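Local atomic coordinates of 3'-5' exonuclease crn-4 (Caenorhabditis elegans, PDB entry 5DK5), a protein that degrades RNA and DNA from the 3' end as a homodimeric DEDDh-family exonuclease and takes part in the breakdown of DNA during apoptosis. Residues D19-L24 / K115-C120; I42-V47 / I60-Y65; V97-F102 / Q140-F145; D36-V41 / V69-L74. All blocks are in the same frame, centred on the assembly; numbering follows the deposited sequence.

Interaction 1. Residues D19-L24 / K115-C120; sequences DTLLIL and KFAFVC
The phenyl rings of F116 and F118 stand on the same face of the sheet as L22, and both meet that leucine obliquely. CD1 of L22 touches F116 CD2 at 3.7 Å and F118 CE1 at 3.6 Å, so one methyl touches both rings, while F118 CZ lies in the plane of the F116 ring at its edge. F116 carries its CG between the backbone N and the carbonyl carbon (chi1 70°), the position from which its ring meets L22. L24 CD1 packs against F118 CD1 at 3.6 Å. F145, from a loop, adds an edge-to-face partner to F118. The other face carries L21, I23, A117 and V119, with L21 CB against V119 CG2 at 4.0 Å; here helix 191-207 covers L21 and I23. Between the faces the two strands run parallel. L22 N donates to A117 O, V119 N to L22 O and L24 N to V119 O, and a longer, weak bond joins A117 N to T20 O. Strand 20-28 is hydrogen-bonded on its far side to strand 41-50, placing this pair in the middle of the mixed sheet of the RNase H-like exonuclease fold; strand 20-28 runs on into the magnesium ligand D25.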
loop_
_atom_site.group_PDB
_atom_site.type_symbol
_atom_site.label_atom_id
_atom_site.label_comp_id
_atom_site.label_asym_id
_atom_site.label_seq_id
_atom_site.Cartn_x
_atom_site.Cartn_y
_atom_site.Cartn_z
ATOM N N ASP B 19 -11.883 7.496 -38.187
ATOM C CA ASP B 19 -10.811 8.329 -38.725
ATOM C C ASP B 19 -9.705 8.540 -37.692
ATOM O O ASP B 19 -8.585 8.917 -38.039
ATOM C CB ASP B 19 -11.361 9.679 -39.188
ATOM C CG ASP B 19 -11.910 9.632 -40.603
ATOM O OD1 ASP B 19 -12.421 8.568 -41.015
ATOM O OD2 ASP B 19 -11.827 10.661 -41.308
ATOM N N THR B 20 -10.028 8.295 -36.425
ATOM C CA THR B 20 -9.075 8.470 -35.333
ATOM C C THR B 20 -9.141 7.305 -34.351
ATOM O O THR B 20 -10.222 6.882 -33.943
ATOM C CB THR B 20 -9.332 9.780 -34.563
ATOM O OG1 THR B 20 -9.340 10.883 -35.475
ATOM C CG2 THR B 20 -8.257 10.010 -33.504
ATOM N N LEU B 21 -7.970 6.792 -33.982
ATOM C CA LEU B 21 -7.855 5.755 -32.964
ATOM C C LEU B 21 -6.916 6.209 -31.850
ATOM O O LEU B 21 -5.770 6.582 -32.100
ATOM C CB LEU B 21 -7.351 4.447 -33.576
ATOM C CG LEU B 21 -8.270 3.774 -34.597
ATOM C CD1 LEU B 21 -7.584 2.559 -35.197
ATOM C CD2 LEU B 21 -9.598 3.380 -33.962
ATOM N N LEU B 22 -7.417 6.171 -30.620
ATOM C CA LEU B 22 -6.645 6.588 -29.457
ATOM C C LEU B 22 -6.126 5.372 -28.707
ATOM O O LEU B 22 -6.892 4.651 -28.077
ATOM C CB LEU B 22 -7.498 7.451 -28.526
ATOM C CG LEU B 22 -8.117 8.708 -29.143
ATOM C CD1 LEU B 22 -8.959 9.441 -28.111
ATOM C CD2 LEU B 22 -7.045 9.629 -29.714
ATOM N N ILE B 23 -4.820 5.144 -28.779
ATOM C CA ILE B 23 -4.215 4.028 -28.069
ATOM C C ILE B 23 -4.119 4.384 -26.587
ATOM O O ILE B 23 -3.327 5.240 -26.200
ATOM C CB ILE B 23 -2.823 3.680 -28.627
ATOM C CG1 ILE B 23 -2.930 3.190 -30.073
ATOM C CG2 ILE B 23 -2.152 2.604 -27.778
ATOM C CD1 ILE B 23 -2.937 4.298 -31.110
ATOM N N LEU B 24 -4.929 3.718 -25.770
ATOM C CA LEU B 24 -5.060 4.050 -24.354
ATOM C C LEU B 24 -4.318 3.058 -23.463
ATOM O O LEU B 24 -4.253 1.867 -23.766
ATOM C CB LEU B 24 -6.542 4.096 -23.973
ATOM C CG LEU B 24 -6.891 4.304 -22.499
ATOM C CD1 LEU B 24 -8.169 5.118 -22.384
ATOM C CD2 LEU B 24 -7.057 2.973 -21.778
ATOM N N LYS B 115 -17.080 8.896 -33.323
ATOM C CA LYS B 115 -16.255 8.943 -34.531
ATOM C C LYS B 115 -14.788 8.645 -34.226
ATOM O O LYS B 115 -13.916 8.811 -35.078
ATOM C CB LYS B 115 -16.392 10.304 -35.212
ATOM C CG LYS B 115 -17.755 10.515 -35.849
ATOM C CD LYS B 115 -17.781 11.745 -36.734
ATOM C CE LYS B 115 -19.145 11.930 -37.379
ATOM N NZ LYS B 115 -19.203 13.147 -38.231
ATOM N N PHE B 116 -14.528 8.206 -33.000
ATOM C CA PHE B 116 -13.212 7.717 -32.616
ATOM C C PHE B 116 -13.395 6.568 -31.633
ATOM O O PHE B 116 -14.440 6.456 -30.992
ATOM C CB PHE B 116 -12.367 8.833 -31.998
ATOM C CG PHE B 116 -12.848 9.280 -30.647
ATOM C CD1 PHE B 116 -13.842 10.235 -30.531
ATOM C CD2 PHE B 116 -12.302 8.743 -29.493
ATOM C CE1 PHE B 116 -14.285 10.646 -29.290
ATOM C CE2 PHE B 116 -12.740 9.151 -28.248
ATOM C CZ PHE B 116 -13.733 10.103 -28.146
ATOM N N ALA B 117 -12.384 5.712 -31.524
ATOM C CA ALA B 117 -12.440 4.570 -30.615
ATOM C C ALA B 117 -11.093 4.340 -29.946
ATOM O O ALA B 117 -10.042 4.619 -30.526
ATOM C CB ALA B 117 -12.877 3.324 -31.362
ATOM N N PHE B 118 -11.134 3.826 -28.721
ATOM C CA PHE B 118 -9.919 3.536 -27.978
ATOM C C PHE B 118 -9.388 2.149 -28.318
ATOM O O PHE B 118 -10.158 1.220 -28.554
ATOM C CB PHE B 118 -10.168 3.654 -26.472
ATOM C CG PHE B 118 -10.394 5.061 -26.009
ATOM C CD1 PHE B 118 -9.323 5.898 -25.752
ATOM C CD2 PHE B 118 -11.677 5.552 -25.840
ATOM C CE1 PHE B 118 -9.527 7.197 -25.331
ATOM C CE2 PHE B 118 -11.888 6.850 -25.421
ATOM C CZ PHE B 118 -10.811 7.673 -25.166
ATOM N N VAL B 119 -8.064 2.031 -28.350
ATOM C CA VAL B 119 -7.394 0.765 -28.611
ATOM C C VAL B 119 -6.552 0.372 -27.402
ATOM O O VAL B 119 -5.831 1.200 -26.844
ATOM C CB VAL B 119 -6.495 0.849 -29.857
ATOM C CG1 VAL B 119 -5.838 -0.497 -30.141
ATOM C CG2 VAL B 119 -7.303 1.319 -31.062
ATOM N N CYS B 120 -6.655 -0.892 -27.003
ATOM C CA CYS B 120 -5.891 -1.414 -25.876
ATOM C C CYS B 120 -5.330 -2.783 -26.240
ATOM O O CYS B 120 -5.760 -3.395 -27.218
ATOM C CB CYS B 120 -6.765 -1.501 -24.623
ATOM S SG CYS B 120 -7.536 0.064 -24.141
#

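Interaction 2. Residues I42-V47 / I60-Y65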
loop_
_atom_site.group_PDB
_atom_site.type_symbol
_atom_site.label_atom_id
_atom_site.label_comp_id
_atom_site.label_asym_id
_atom_site.label_seq_id
_atom_site.Cartn_x
_atom_site.Cartn_y
_atom_site.Cartn_z
ATOM N N ILE B 42 -2.596 5.307 -11.606
ATOM C CA ILE B 42 -1.502 6.200 -11.226
ATOM C C ILE B 42 -0.813 6.808 -12.448
ATOM O O ILE B 42 -0.006 7.728 -12.316
ATOM C CB ILE B 42 -0.454 5.474 -10.357
ATOM C CG1 ILE B 42 0.037 4.202 -11.050
ATOM C CG2 ILE B 42 -1.051 5.141 -8.992
ATOM C CD1 ILE B 42 1.138 3.484 -10.292
ATOM N N GLN B 43 -1.129 6.295 -13.634
ATOM C CA GLN B 43 -0.699 6.937 -14.872
ATOM C C GLN B 43 -1.744 6.759 -15.971
ATOM O O GLN B 43 -2.330 5.687 -16.128
ATOM C CB GLN B 43 0.652 6.394 -15.334
ATOM C CG GLN B 43 1.239 7.177 -16.502
ATOM C CD GLN B 43 2.685 6.826 -16.786
ATOM O OE1 GLN B 43 3.227 5.866 -16.238
ATOM N NE2 GLN B 43 3.320 7.609 -17.652
ATOM N N PHE B 44 -1.958 7.834 -16.724
ATOM C CA PHE B 44 -3.003 7.918 -17.738
ATOM C C PHE B 44 -2.361 8.347 -19.056
ATOM O O PHE B 44 -2.024 9.519 -19.226
ATOM C CB PHE B 44 -4.078 8.916 -17.284
ATOM C CG PHE B 44 -5.388 8.809 -18.018
ATOM C CD1 PHE B 44 -5.469 8.248 -19.282
ATOM C CD2 PHE B 44 -6.549 9.289 -17.432
ATOM C CE1 PHE B 44 -6.682 8.166 -19.942
ATOM C CE2 PHE B 44 -7.762 9.208 -18.087
ATOM C CZ PHE B 44 -7.830 8.648 -19.341
ATOM N N ALA B 45 -2.196 7.404 -19.983
ATOM C CA ALA B 45 -1.444 7.652 -21.213
ATOM C C ALA B 45 -2.256 7.347 -22.470
ATOM O O ALA B 45 -2.862 6.281 -22.590
ATOM C CB ALA B 45 -0.160 6.835 -21.214
ATOM N N ILE B 46 -2.251 8.294 -23.403
ATOM C CA ILE B 46 -2.925 8.133 -24.688
ATOM C C ILE B 46 -2.054 8.679 -25.817
ATOM O O ILE B 46 -1.379 9.696 -25.656
ATOM C CB ILE B 46 -4.296 8.851 -24.718
ATOM C CG1 ILE B 46 -5.211 8.317 -23.611
ATOM C CG2 ILE B 46 -4.969 8.673 -26.084
ATOM C CD1 ILE B 46 -6.519 9.078 -23.466
ATOM N N VAL B 47 -2.064 7.983 -26.952
ATOM C CA VAL B 47 -1.456 8.485 -28.179
ATOM C C VAL B 47 -2.438 8.280 -29.329
ATOM O O VAL B 47 -3.107 7.249 -29.413
ATOM C CB VAL B 47 -0.112 7.788 -28.496
ATOM C CG1 VAL B 47 -0.311 6.300 -28.740
ATOM C CG2 VAL B 47 0.558 8.444 -29.698
ATOM N N ILE B 60 0.294 14.364 -30.686
ATOM C CA ILE B 60 -1.053 14.346 -30.128
ATOM C C ILE B 60 -1.138 13.256 -29.069
ATOM O O ILE B 60 -1.402 12.094 -29.380
ATOM C CB ILE B 60 -2.126 14.103 -31.206
ATOM C CG1 ILE B 60 -1.984 15.123 -32.340
ATOM C CG2 ILE B 60 -3.523 14.170 -30.581
ATOM C CD1 ILE B 60 -2.950 14.912 -33.491
ATOM N N SER B 61 -0.915 13.639 -27.817
ATOM C CA SER B 61 -0.886 12.678 -26.727
ATOM C C SER B 61 -1.356 13.282 -25.410
ATOM O O SER B 61 -1.268 14.491 -25.192
ATOM C CB SER B 61 0.527 12.118 -26.561
ATOM O OG SER B 61 1.472 13.163 -26.434
ATOM N N PHE B 62 -1.864 12.408 -24.549
ATOM C CA PHE B 62 -2.252 12.754 -23.191
ATOM C C PHE B 62 -1.461 11.862 -22.245
ATOM O O PHE B 62 -1.509 10.642 -22.369
ATOM C CB PHE B 62 -3.755 12.560 -22.996
ATOM C CG PHE B 62 -4.252 12.970 -21.642
ATOM C CD1 PHE B 62 -4.639 14.276 -21.402
ATOM C CD2 PHE B 62 -4.343 12.048 -20.613
ATOM C CE1 PHE B 62 -5.101 14.660 -20.160
ATOM C CE2 PHE B 62 -4.806 12.425 -19.368
ATOM C CZ PHE B 62 -5.187 13.732 -19.142
ATOM N N ASN B 63 -0.731 12.466 -21.313
ATOM C CA ASN B 63 0.143 11.706 -20.424
ATOM C C ASN B 63 0.256 12.360 -19.052
ATOM O O ASN B 63 1.010 13.314 -18.864
ATOM C CB ASN B 63 1.529 11.551 -21.051
ATOM C CG ASN B 63 2.411 10.578 -20.289
ATOM O OD1 ASN B 63 1.953 9.878 -19.386
ATOM N ND2 ASN B 63 3.685 10.527 -20.656
ATOM N N LYS B 64 -0.501 11.829 -18.096
ATOM C CA LYS B 64 -0.561 12.389 -16.753
ATOM C C LYS B 64 -0.362 11.316 -15.695
ATOM O O LYS B 64 -0.802 10.178 -15.855
ATOM C CB LYS B 64 -1.904 13.089 -16.522
ATOM C CG LYS B 64 -1.870 14.606 -16.658
ATOM C CD LYS B 64 -1.975 15.051 -18.100
ATOM C CE LYS B 64 -2.398 16.508 -18.187
ATOM N NZ LYS B 64 -1.445 17.410 -17.489
ATOM N N TYR B 65 0.317 11.691 -14.617
ATOM C CA TYR B 65 0.368 10.869 -13.419
ATOM C C TYR B 65 -0.903 11.117 -12.618
ATOM O O TYR B 65 -1.557 12.145 -12.796
ATOM C CB TYR B 65 1.608 11.193 -12.585
ATOM C CG TYR B 65 2.905 10.804 -13.253
ATOM C CD1 TYR B 65 3.205 9.472 -13.496
ATOM C CD2 TYR B 65 3.832 11.765 -13.636
ATOM C CE1 TYR B 65 4.385 9.104 -14.105
ATOM C CE2 TYR B 65 5.020 11.407 -14.246
ATOM C CZ TYR B 65 5.291 10.073 -14.477
ATOM O OH TYR B 65 6.469 9.700 -15.084
#
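Strands 42-47 and 61-65 run antiparallel, F44 and I46 forming hydrogen-bonded pairs with K64 and F62, and I46 N reaches F62 O at 2.7 Å. On the face of F44 and I46, the edge of F62 points at the ring of F44 in a T-shaped pair, planes 76° apart, with F62 CE2 above the F44 face toward its rim. K64 CD lies over one face of F62. These are the two arms of a beta hairpin in the exonuclease sheet, and helix 95-109 packs on this aromatic face through F102. On the other face Q43, its CG anti to the backbone N (chi1 -171°) and its chain extended, sends NE2 to N63 OD1 at 3.2 Å. The bond is nearly straight (168°), lies on a lone pair of OD1, and joins two almost coplanar amides. Y65 runs beside Q43, its CE1 3.9 Å from Q43 CD. I42 and Q43 form a classic beta bulge opposite the magnesium ligand E27, and weak bonds tie the Q43 amide to D190 and A191.

Interaction 3. Residues V97-F102 / Q140-F145; sequences VVYEQF and QMPAFF
Y99 and F102 both hold CG anti to the backbone N (chi1 of F102 154°), and their rings extend from the helix to meet P142, F144 and F145. F102, F144 and F145 form an aromatic cluster that joins helix 95-109 to the loop between helix 124-136 and strand 147-150 in the exonuclease domain. F102 and F144 reach toward each other tip to tip: F144 CE1 lies in the plane of the F102 ring at its edge, 3.7 Å from F102 CE2, with the two planes inclined at 70°. F145 also meets F102 tip to tip, its CZ 4.0 Å from F102 CE2; these planes are nearly parallel, but the rings are slid apart and barely overlap. Within the loop P142 CB sits over one face of F144, whose CG lies between the backbone N and the carbonyl carbon (chi1 48°), and F144 CE1 over one face of F145. Beyond the two segments, F102 meets F44 of the sheet, and M134 of helix 124-136 packs on Y99, P142 and F145. The tyrosine end of the contact is partly polar. Y99 OH comes tip to tip with P142, 3.3 Å from P142 CG, and a water bridges the same hydroxyl to the loop backbone, 3.0 Å from Y99 OH and donating to Q140 O at 3.1 Å.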
loop_
_atom_site.group_PDB
_atom_site.type_symbol
_atom_site.label_atom_id
_atom_site.label_comp_id
_atom_site.label_asym_id
_atom_site.label_seq_id
_atom_site.Cartn_x
_atom_site.Cartn_y
_atom_site.Cartn_z
ATOM N N VAL B 97 -9.695 14.824 -11.150
ATOM C CA VAL B 97 -9.144 16.004 -11.804
ATOM C C VAL B 97 -8.532 15.635 -13.153
ATOM O O VAL B 97 -8.781 16.296 -14.160
ATOM C CB VAL B 97 -8.074 16.679 -10.932
ATOM C CG1 VAL B 97 -7.464 17.886 -11.648
ATOM C CG2 VAL B 97 -8.671 17.097 -9.599
ATOM N N VAL B 98 -7.730 14.577 -13.163
ATOM C CA VAL B 98 -7.053 14.142 -14.377
ATOM C C VAL B 98 -8.057 13.678 -15.425
ATOM O O VAL B 98 -7.867 13.908 -16.619
ATOM C CB VAL B 98 -6.058 13.009 -14.084
ATOM C CG1 VAL B 98 -5.471 12.448 -15.372
ATOM C CG2 VAL B 98 -4.948 13.516 -13.175
ATOM N N TYR B 99 -9.123 13.020 -14.978
ATOM C CA TYR B 99 -10.168 12.573 -15.891
ATOM C C TYR B 99 -10.890 13.766 -16.503
ATOM O O TYR B 99 -11.287 13.730 -17.665
ATOM C CB TYR B 99 -11.173 11.666 -15.180
ATOM C CG TYR B 99 -12.294 11.207 -16.087
ATOM C CD1 TYR B 99 -12.076 10.239 -17.058
ATOM C CD2 TYR B 99 -13.569 11.750 -15.981
ATOM C CE1 TYR B 99 -13.096 9.825 -17.897
ATOM C CE2 TYR B 99 -14.594 11.337 -16.811
ATOM C CZ TYR B 99 -14.351 10.375 -17.766
ATOM O OH TYR B 99 -15.371 9.964 -18.594
ATOM N N GLU B 100 -11.060 14.822 -15.714
ATOM C CA GLU B 100 -11.683 16.043 -16.206
ATOM C C GLU B 100 -10.795 16.705 -17.257
ATOM O O GLU B 100 -11.286 17.226 -18.259
ATOM C CB GLU B 100 -11.959 17.003 -15.047
ATOM C CG GLU B 100 -12.493 18.363 -15.460
ATOM C CD GLU B 100 -13.775 18.276 -16.269
ATOM O OE1 GLU B 100 -14.562 17.329 -16.050
ATOM O OE2 GLU B 100 -13.995 19.155 -17.128
ATOM N N GLN B 101 -9.486 16.677 -17.027
ATOM C CA GLN B 101 -8.529 17.214 -17.988
ATOM C C GLN B 101 -8.536 16.372 -19.262
ATOM O O GLN B 101 -8.337 16.886 -20.363
ATOM C CB GLN B 101 -7.125 17.252 -17.383
ATOM C CG GLN B 101 -6.968 18.249 -16.240
ATOM C CD GLN B 101 -5.651 18.102 -15.501
ATOM O OE1 GLN B 101 -5.053 17.026 -15.473
ATOM N NE2 GLN B 101 -5.191 19.189 -14.896
ATOM N N PHE B 102 -8.769 15.075 -19.098
ATOM C CA PHE B 102 -8.820 14.152 -20.224
ATOM C C PHE B 102 -10.035 14.428 -21.106
ATOM O O PHE B 102 -9.944 14.375 -22.331
ATOM C CB PHE B 102 -8.836 12.707 -19.717
ATOM C CG PHE B 102 -9.481 11.736 -20.661
ATOM C CD1 PHE B 102 -8.824 11.320 -21.806
ATOM C CD2 PHE B 102 -10.740 11.226 -20.394
ATOM C CE1 PHE B 102 -9.417 10.422 -22.673
ATOM C CE2 PHE B 102 -11.336 10.328 -21.257
ATOM C CZ PHE B 102 -10.674 9.925 -22.396
ATOM N N GLN B 140 -19.647 8.171 -13.590
ATOM C CA GLN B 140 -20.400 7.313 -14.490
ATOM C C GLN B 140 -19.502 6.801 -15.609
ATOM O O GLN B 140 -18.743 7.565 -16.205
ATOM C CB GLN B 140 -21.592 8.069 -15.072
ATOM C CG GLN B 140 -22.498 7.220 -15.941
ATOM C CD GLN B 140 -23.715 7.983 -16.420
ATOM O OE1 GLN B 140 -24.846 7.519 -16.279
ATOM N NE2 GLN B 140 -23.489 9.163 -16.988
ATOM N N MET B 141 -19.591 5.506 -15.887
ATOM C CA MET B 141 -18.807 4.902 -16.958
ATOM C C MET B 141 -19.179 5.547 -18.297
ATOM O O MET B 141 -20.323 5.435 -18.734
ATOM C CB MET B 141 -19.046 3.394 -17.007
ATOM C CG MET B 141 -18.018 2.634 -17.824
ATOM S SD MET B 141 -16.415 2.546 -17.004
ATOM C CE MET B 141 -15.527 1.477 -18.131
ATOM N N PRO B 142 -18.219 6.229 -18.952
ATOM C CA PRO B 142 -18.558 6.946 -20.188
ATOM C C PRO B 142 -18.843 6.016 -21.364
ATOM O O PRO B 142 -18.390 4.872 -21.384
ATOM C CB PRO B 142 -17.312 7.794 -20.456
ATOM C CG PRO B 142 -16.206 7.042 -19.824
ATOM C CD PRO B 142 -16.791 6.377 -18.609
ATOM N N ALA B 143 -19.585 6.524 -22.341
ATOM C CA ALA B 143 -19.998 5.726 -23.486
ATOM C C ALA B 143 -18.814 5.278 -24.336
ATOM O O ALA B 143 -18.863 4.218 -24.958
ATOM C CB ALA B 143 -20.982 6.510 -24.337
ATOM N N PHE B 144 -17.754 6.083 -24.367
ATOM C CA PHE B 144 -16.591 5.762 -25.194
ATOM C C PHE B 144 -15.623 4.801 -24.497
ATOM O O PHE B 144 -14.606 4.416 -25.076
ATOM C CB PHE B 144 -15.851 7.039 -25.619
ATOM C CG PHE B 144 -15.590 8.009 -24.500
ATOM C CD1 PHE B 144 -14.627 7.747 -23.540
ATOM C CD2 PHE B 144 -16.292 9.202 -24.428
ATOM C CE1 PHE B 144 -14.382 8.648 -22.520
ATOM C CE2 PHE B 144 -16.051 10.106 -23.411
ATOM C CZ PHE B 144 -15.095 9.829 -22.456
ATOM N N PHE B 145 -15.940 4.417 -23.261
ATOM C CA PHE B 145 -15.199 3.368 -22.562
ATOM C C PHE B 145 -15.974 2.046 -22.553
ATOM O O PHE B 145 -15.455 1.021 -22.106
ATOM C CB PHE B 145 -14.885 3.780 -21.116
ATOM C CG PHE B 145 -13.682 4.685 -20.965
ATOM C CD1 PHE B 145 -12.910 5.064 -22.054
ATOM C CD2 PHE B 145 -13.315 5.141 -19.709
ATOM C CE1 PHE B 145 -11.806 5.887 -21.890
ATOM C CE2 PHE B 145 -12.213 5.962 -19.540
ATOM C CZ PHE B 145 -11.458 6.334 -20.630
HETATM O O HOH W 1 -18.210 10.265 -17.536
#

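Interaction 4. Residues D36-V41 / V69-L74; sequences DYPCEV and VLNRTL
Three successive backbone N-H groups, of V69, L70 and N71, make four hydrogen bonds to the carboxylate of E40, one of them weak. V69 N, at 2.8 Å, and L70 N reach E40 OE2 from opposite faces of its plane, both on the syn side. N71 N binds E40 OE1 at 3.1 Å; L70 N adds the weak second bond to OE1. The E40 chain is extended beyond CG, chi2 172°, and the three amides wrap its end, which would favour the ionised form. A water donates to both E40 OE1 (2.7 Å) and P38 O and accepts from N71 ND2. P38 is the centre of an inverse gamma turn, and the contact joins the loop before strand 41-50 to the one before helix 76-82, within the dimer interface: N71 OD1 accepts from T73 N of the second subunit. One apolar pair is made, L70 CD1 on P38 CB at 3.8 Å. Packing of the N71 side chain follows: ND2 lies 3.6 Å from P38 CG, the two side chains at about a right angle. The Y37 hydroxyl meets N71 tip to tip, OH 3.5 Å from N71 CB.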
loop_
_atom_site.group_PDB
_atom_site.type_symbol
_atom_site.label_atom_id
_atom_site.label_comp_id
_atom_site.label_asym_id
_atom_site.label_seq_id
_atom_site.Cartn_x
_atom_site.Cartn_y
_atom_site.Cartn_z
ATOM N N ASP B 36 -6.358 -9.512 -4.436
ATOM C CA ASP B 36 -7.421 -8.834 -3.701
ATOM C C ASP B 36 -6.942 -7.430 -3.362
ATOM O O ASP B 36 -6.755 -7.084 -2.194
ATOM C CB ASP B 36 -7.800 -9.609 -2.437
ATOM C CG ASP B 36 -9.142 -9.181 -1.872
ATOM O OD1 ASP B 36 -9.709 -8.185 -2.370
ATOM O OD2 ASP B 36 -9.630 -9.841 -0.932
ATOM N N TYR B 37 -6.742 -6.627 -4.402
ATOM C CA TYR B 37 -6.115 -5.322 -4.274
ATOM C C TYR B 37 -6.957 -4.255 -4.975
ATOM O O TYR B 37 -7.364 -4.450 -6.119
ATOM C CB TYR B 37 -4.709 -5.364 -4.871
ATOM C CG TYR B 37 -3.821 -4.211 -4.468
ATOM C CD1 TYR B 37 -3.795 -3.036 -5.208
ATOM C CD2 TYR B 37 -2.998 -4.304 -3.353
ATOM C CE1 TYR B 37 -2.978 -1.981 -4.841
ATOM C CE2 TYR B 37 -2.182 -3.258 -2.980
ATOM C CZ TYR B 37 -2.174 -2.099 -3.727
ATOM O OH TYR B 37 -1.358 -1.056 -3.353
ATOM N N PRO B 38 -7.219 -3.122 -4.297
ATOM C CA PRO B 38 -8.036 -2.057 -4.888
ATOM C C PRO B 38 -7.230 -1.169 -5.833
ATOM O O PRO B 38 -6.892 -0.037 -5.488
ATOM C CB PRO B 38 -8.515 -1.280 -3.661
ATOM C CG PRO B 38 -7.381 -1.395 -2.709
ATOM C CD PRO B 38 -6.792 -2.775 -2.930
ATOM N N CYS B 39 -6.938 -1.693 -7.020
ATOM C CA CYS B 39 -6.103 -1.003 -7.997
ATOM C C CYS B 39 -6.617 0.398 -8.318
ATOM O O CYS B 39 -7.760 0.570 -8.742
ATOM C CB CYS B 39 -6.015 -1.824 -9.286
ATOM S SG CYS B 39 -5.296 -3.466 -9.073
ATOM N N GLU B 40 -5.755 1.391 -8.107
ATOM C CA GLU B 40 -6.037 2.777 -8.466
ATOM C C GLU B 40 -5.119 3.227 -9.593
ATOM O O GLU B 40 -3.927 2.930 -9.577
ATOM C CB GLU B 40 -5.851 3.700 -7.265
ATOM C CG GLU B 40 -6.768 3.417 -6.100
ATOM C CD GLU B 40 -6.409 4.243 -4.885
ATOM O OE1 GLU B 40 -5.453 3.868 -4.173
ATOM O OE2 GLU B 40 -7.072 5.276 -4.650
ATOM N N VAL B 41 -5.673 3.953 -10.559
ATOM C CA VAL B 41 -4.890 4.498 -11.661
ATOM C C VAL B 41 -3.834 5.472 -11.144
ATOM O O VAL B 41 -4.141 6.358 -10.345
ATOM C CB VAL B 41 -5.790 5.223 -12.682
ATOM C CG1 VAL B 41 -4.955 5.866 -13.787
ATOM C CG2 VAL B 41 -6.800 4.260 -13.278
ATOM N N VAL B 69 -5.510 7.353 -3.532
ATOM C CA VAL B 69 -5.963 7.791 -2.208
ATOM C C VAL B 69 -6.183 6.636 -1.229
ATOM O O VAL B 69 -6.225 6.851 -0.019
ATOM C CB VAL B 69 -7.274 8.600 -2.308
ATOM C CG1 VAL B 69 -7.058 9.863 -3.133
ATOM C CG2 VAL B 69 -8.391 7.753 -2.908
ATOM N N LEU B 70 -6.336 5.420 -1.748
ATOM C CA LEU B 70 -6.511 4.244 -0.894
ATOM C C LEU B 70 -5.159 3.696 -0.444
ATOM O O LEU B 70 -4.972 3.360 0.725
ATOM C CB LEU B 70 -7.297 3.151 -1.620
ATOM C CG LEU B 70 -8.704 3.514 -2.098
ATOM C CD1 LEU B 70 -9.325 2.332 -2.821
ATOM C CD2 LEU B 70 -9.578 3.947 -0.933
ATOM N N ASN B 71 -4.230 3.600 -1.389
ATOM C CA ASN B 71 -2.856 3.197 -1.108
ATOM C C ASN B 71 -1.909 4.220 -1.711
ATOM O O ASN B 71 -1.637 4.204 -2.912
ATOM C CB ASN B 71 -2.573 1.802 -1.656
ATOM C CG ASN B 71 -3.361 0.726 -0.935
ATOM O OD1 ASN B 71 -3.039 0.356 0.195
ATOM N ND2 ASN B 71 -4.403 0.218 -1.584
ATOM N N ARG B 72 -1.417 5.112 -0.861
ATOM C CA ARG B 72 -0.712 6.304 -1.313
ATOM C C ARG B 72 0.787 6.086 -1.471
ATOM O O ARG B 72 1.472 6.905 -2.082
ATOM C CB ARG B 72 -0.980 7.450 -0.340
ATOM C CG ARG B 72 -2.463 7.749 -0.193
ATOM C CD ARG B 72 -2.753 8.824 0.828
ATOM N NE ARG B 72 -4.127 8.711 1.301
ATOM C CZ ARG B 72 -4.713 9.561 2.136
ATOM N NH1 ARG B 72 -4.052 10.613 2.603
ATOM N NH2 ARG B 72 -5.968 9.358 2.503
ATOM N N THR B 73 1.286 4.983 -0.923
ATOM C CA THR B 73 2.684 4.597 -1.100
ATOM C C THR B 73 2.775 3.425 -2.065
ATOM O O THR B 73 2.270 2.339 -1.778
ATOM C CB THR B 73 3.350 4.191 0.232
ATOM O OG1 THR B 73 3.055 5.158 1.246
ATOM C CG2 THR B 73 4.857 4.079 0.058
ATOM N N LEU B 74 3.413 3.642 -3.211
ATOM C CA LEU B 74 3.621 2.565 -4.171
ATOM C C LEU B 74 4.510 1.483 -3.572
ATOM O O LEU B 74 5.551 1.779 -2.989
ATOM C CB LEU B 74 4.252 3.096 -5.461
ATOM C CG LEU B 74 3.491 4.176 -6.234
ATOM C CD1 LEU B 74 4.204 4.454 -7.549
ATOM C CD2 LEU B 74 2.044 3.774 -6.481
HETATM O O HOH W 2 -4.696 1.321 -4.416
#

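Overall arrangement
Interactions 1 and 2 belong to one sheet: strands 20-28 and 41-50 are neighbours, joined by a probable hydrogen bond from I23 N to V47 O (2.8 Å). Interaction 3 packs on the face of that sheet carrying F44, I46 and F118, with F118 CZ 3.6 Å from F102 CZ and F44 CZ 3.7 Å from F102 CG. Interaction 4 touches interaction 2 through I42 CD1 and L74 CD2 (3.9 Å), but its centre lies about 27 Å from that of interaction 1, at the dimer interface. The active site is nearest to interactions 1 and 2: the side chains of C120 and A45 are about 8 and 9 Å from a magnesium ion, and that of Q43 about 6 Å from the bound inhibitor MES.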